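Local coordinates for BH0493 protein (Bacillus halodurans C-125, PDB 2QEE) that binds zinc and is a putative amidohydrolase, probably acting as a metal-dependent enzyme, at residues C[171-176]-C[208-213]. Numbering follows the deposited sequence. Where two conformers were deposited one is given.
Sequences LRLDPL and RFLTDW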
ATOM      1  N   LEU C 171      23.835  20.299  -8.200  1.00 17.85           N
ATOM      2  CA  LEU C 171      25.149  19.616  -8.272  1.00 17.61           C
ATOM      3  C   LEU C 171      24.906  18.128  -7.993  1.00 18.08           C
ATOM      4  O   LEU C 171      24.634  17.790  -6.845  1.00 18.68           O
ATOM      5  CB  LEU C 171      26.115  20.224  -7.229  1.00 17.41           C
ATOM      6  CG  LEU C 171      27.539  19.656  -7.113  1.00 18.85           C
ATOM      7  CD1 LEU C 171      28.196  19.579  -8.520  1.00 22.73           C
ATOM      8  CD2 LEU C 171      28.345  20.508  -6.134  1.00 19.59           C
ATOM      9  N   ARG C 172      25.010  17.304  -9.038  1.00 19.23           N
ATOM     10  CA  ARG C 172      24.804  15.846  -8.944  0.50 20.08           C
ATOM     11  C   ARG C 172      26.115  15.203  -8.514  1.00 20.47           C
ATOM     12  O   ARG C 172      27.149  15.402  -9.169  1.00 20.29           O
ATOM     13  CB  ARG C 172      24.314  15.291 -10.291  0.50 19.20           C
ATOM     14  CG  ARG C 172      24.130  13.766 -10.307  0.50 23.78           C
ATOM     15  CD  ARG C 172      24.024  13.195 -11.697  0.50 20.69           C
ATOM     16  NE  ARG C 172      23.600  11.794 -11.631  0.50 22.72           N
ATOM     17  CZ  ARG C 172      24.451  10.777 -11.640  0.50 27.60           C
ATOM     18  NH1 ARG C 172      25.743  11.033 -11.726  0.50 17.49           N
ATOM     19  NH2 ARG C 172      24.014   9.516 -11.567  0.50 18.98           N
ATOM     20  N   LEU C 173      26.070  14.417  -7.441  1.00 17.84           N
ATOM     21  CA  LEU C 173      27.317  13.883  -6.849  1.00 17.53           C
ATOM     22  C   LEU C 173      27.474  12.354  -6.818  1.00 16.21           C
ATOM     23  O   LEU C 173      28.405  11.878  -6.161  1.00 17.91           O
ATOM     24  CB  LEU C 173      27.519  14.468  -5.463  1.00 16.81           C
ATOM     25  CG  LEU C 173      27.763  15.998  -5.375  1.00 20.66           C
ATOM     26  CD1 LEU C 173      27.777  16.445  -3.945  1.00 20.03           C
ATOM     27  CD2 LEU C 173      29.041  16.372  -6.157  1.00 19.96           C
ATOM     28  N   ASP C 174      26.651  11.607  -7.562  1.00 17.45           N
ATOM     29  CA  ASP C 174      26.670  10.135  -7.529  1.00 16.95           C
ATOM     30  C   ASP C 174      28.119   9.561  -7.692  1.00 19.40           C
ATOM     31  O   ASP C 174      28.535   8.738  -6.883  1.00 18.51           O
ATOM     32  CB  ASP C 174      25.713   9.547  -8.573  1.00 21.01           C
ATOM     33  CG  ASP C 174      24.251   9.886  -8.240  1.00 30.50           C
ATOM     34  OD1 ASP C 174      24.019  10.972  -7.739  1.00 22.71           O
ATOM     35  OD2 ASP C 174      23.367   9.067  -8.448  1.00 29.92           O
ATOM     36  N   PRO C 175      28.863  10.017  -8.717  1.00 21.40           N
ATOM     37  CA  PRO C 175      30.182   9.394  -8.966  1.00 22.52           C
ATOM     38  C   PRO C 175      31.116   9.588  -7.801  1.00 21.39           C
ATOM     39  O   PRO C 175      31.903   8.665  -7.469  1.00 23.58           O
ATOM     40  CB  PRO C 175      30.683  10.132 -10.211  1.00 23.93           C
ATOM     41  CG  PRO C 175      29.370  10.539 -10.954  1.00 19.10           C
ATOM     42  CD  PRO C 175      28.543  11.027  -9.749  1.00 21.00           C
ATOM     43  N   LEU C 176      31.053  10.753  -7.171  1.00 18.50           N
ATOM     44  CA  LEU C 176      31.828  11.014  -5.970  1.00 17.43           C
ATOM     45  C   LEU C 176      31.420  10.209  -4.743  1.00 19.94           C
ATOM     46  O   LEU C 176      32.254   9.634  -4.067  1.00 19.30           O
ATOM     47  CB  LEU C 176      31.856  12.500  -5.641  1.00 18.92           C
ATOM     48  CG  LEU C 176      32.550  12.901  -4.343  1.00 19.65           C
ATOM     49  CD1 LEU C 176      34.090  12.793  -4.602  1.00 22.50           C
ATOM     50  CD2 LEU C 176      32.215  14.355  -3.925  1.00 18.17           C
ATOM     51  N   ARG C 208      37.217  21.026  -1.145  1.00 26.03           N
ATOM     52  CA  ARG C 208      37.552  22.031  -2.139  1.00 28.18           C
ATOM     53  C   ARG C 208      36.928  21.716  -3.501  1.00 25.43           C
ATOM     54  O   ARG C 208      36.519  22.635  -4.238  1.00 25.66           O
ATOM     55  CB  ARG C 208      39.085  22.271  -2.213  1.00 29.54           C
ATOM     56  CG  ARG C 208      39.451  23.436  -3.131  1.00 31.42           C
ATOM     57  CD  ARG C 208      40.950  23.754  -3.055  1.00 30.34           C
ATOM     58  NE  ARG C 208      41.770  22.662  -3.585  1.00 28.10           N
ATOM     59  CZ  ARG C 208      41.991  22.454  -4.872  1.00 23.88           C
ATOM     60  NH1 ARG C 208      41.493  23.283  -5.776  1.00 27.67           N
ATOM     61  NH2 ARG C 208      42.749  21.439  -5.266  1.00 28.01           N
ATOM     62  N   PHE C 209      36.815  20.427  -3.832  1.00 22.91           N
ATOM     63  CA  PHE C 209      36.151  20.016  -5.044  1.00 23.32           C
ATOM     64  C   PHE C 209      34.676  20.521  -4.973  1.00 20.58           C
ATOM     65  O   PHE C 209      34.173  21.182  -5.900  1.00 20.34           O
ATOM     66  CB  PHE C 209      36.224  18.489  -5.231  1.00 24.72           C
ATOM     67  CG  PHE C 209      35.429  17.991  -6.397  1.00 21.07           C
ATOM     68  CD1 PHE C 209      35.936  18.050  -7.676  1.00 24.89           C
ATOM     69  CD2 PHE C 209      34.123  17.472  -6.214  1.00 25.32           C
ATOM     70  CE1 PHE C 209      35.218  17.618  -8.786  1.00 21.57           C
ATOM     71  CE2 PHE C 209      33.371  17.012  -7.320  1.00 21.35           C
ATOM     72  CZ  PHE C 209      33.911  17.100  -8.627  1.00 27.02           C
ATOM     73  N   LEU C 210      34.003  20.218  -3.866  1.00 22.70           N
ATOM     74  CA  LEU C 210      32.609  20.675  -3.730  1.00 22.08           C
ATOM     75  C   LEU C 210      32.502  22.214  -3.803  1.00 22.23           C
ATOM     76  O   LEU C 210      31.643  22.744  -4.544  1.00 20.69           O
ATOM     77  CB  LEU C 210      32.000  20.167  -2.436  1.00 22.05           C
ATOM     78  CG  LEU C 210      31.901  18.643  -2.362  1.00 22.58           C
ATOM     79  CD1 LEU C 210      31.481  18.248  -0.919  1.00 25.20           C
ATOM     80  CD2 LEU C 210      30.984  18.037  -3.444  1.00 20.89           C
ATOM     81  N   THR C 211      33.386  22.915  -3.076  1.00 21.68           N
ATOM     82  CA  THR C 211      33.295  24.360  -2.995  1.00 22.07           C
ATOM     83  C   THR C 211      33.523  24.989  -4.380  1.00 22.95           C
ATOM     84  O   THR C 211      32.880  26.000  -4.742  1.00 21.59           O
ATOM     85  CB  THR C 211      34.329  24.920  -1.967  1.00 23.10           C
ATOM     86  OG1 THR C 211      33.995  24.411  -0.669  1.00 30.49           O
ATOM     87  CG2 THR C 211      34.259  26.451  -1.937  1.00 27.20           C
ATOM     88  N   ASP C 212      34.437  24.412  -5.163  1.00 22.61           N
ATOM     89  CA  ASP C 212      34.748  24.947  -6.491  1.00 24.08           C
ATOM     90  C   ASP C 212      33.560  24.794  -7.402  1.00 24.71           C
ATOM     91  O   ASP C 212      33.262  25.670  -8.222  1.00 24.02           O
ATOM     92  CB  ASP C 212      35.942  24.216  -7.159  1.00 26.01           C
ATOM     93  CG  ASP C 212      37.319  24.633  -6.589  1.00 31.86           C
ATOM     94  OD1 ASP C 212      37.404  25.594  -5.800  1.00 27.96           O
ATOM     95  OD2 ASP C 212      38.315  23.965  -6.929  1.00 30.89           O
ATOM     96  N   TRP C 213      32.834  23.683  -7.267  1.00 23.38           N
ATOM     97  CA  TRP C 213      31.679  23.490  -8.158  1.00 20.83           C
ATOM     98  C   TRP C 213      30.458  24.293  -7.687  1.00 20.75           C
ATOM     99  O   TRP C 213      29.698  24.771  -8.507  1.00 22.18           O
ATOM    100  CB  TRP C 213      31.368  22.001  -8.307  1.00 20.19           C
ATOM    101  CG  TRP C 213      32.280  21.460  -9.342  1.00 21.27           C
ATOM    102  CD1 TRP C 213      33.396  20.686  -9.141  1.00 23.69           C
ATOM    103  CD2 TRP C 213      32.214  21.733 -10.740  1.00 20.63           C
ATOM    104  NE1 TRP C 213      34.010  20.443 -10.364  1.00 24.15           N
ATOM    105  CE2 TRP C 213      33.297  21.079 -11.353  1.00 24.90           C
ATOM    106  CE3 TRP C 213      31.337  22.475 -11.539  1.00 23.77           C
ATOM    107  CZ2 TRP C 213      33.505  21.125 -12.739  1.00 26.49           C
ATOM    108  CZ3 TRP C 213      31.537  22.515 -12.911  1.00 25.08           C
ATOM    109  CH2 TRP C 213      32.615  21.843 -13.499  1.00 29.24           C
TER
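Phe209, Leu210 and Trp213 of helix 200-217 close on Leu171, Leu173 and Leu176 in the crossover of a beta-alpha-beta unit: strand 171-172 runs parallel to strand 222-226, and helix 200-217 lies in the connection between them. This is consistent with the distorted (beta/alpha)8 barrel of the amidohydrolase superfamily, the helix packing against the strand and the short helix 174-178 that follows it. The contact is apolar and buried. Phe209 meets Leu176 obliquely, its ring atom CD2 lying 4.3 Å from Leu176 CD2. Within its own helix the ring is also covered on one face by Trp213, one turn on, whose CD1 stands 3.5 Å above the Phe209 ring plane, toward the rim. Tyr192 adds an edge-to-face ring contact to Phe209, and Leu187 of helix 180-189 touches both Phe209 and Leu176.

Leu210 carries the middle of the interface. With CG anti to its carbonyl carbon (chi1 -63°), the end of the side chain reaches closer to the other segment than its CB direction suggests. CD2 does all the close touching. Leu210 CD2 lies 3.6 Å from Leu173 CD1 and 3.7 Å from Leu173 CD2, against both methyls at the tip of that side chain. Leu176 CD2 comes to 3.9 Å from the same Leu210 CD2; one carbon is thus shared by two leucines.

At Trp213 the CB methylene makes the contact, while the indole leads off toward Phe209 and Pro148. Leu171 has CG anti to its backbone N (chi1 179°), which sends its fork out to the helix. Its side chain crosses that of Trp213 at about a right angle, and both CD1 and CD2 of Leu171 rest 4.0 Å from Trp213 CB.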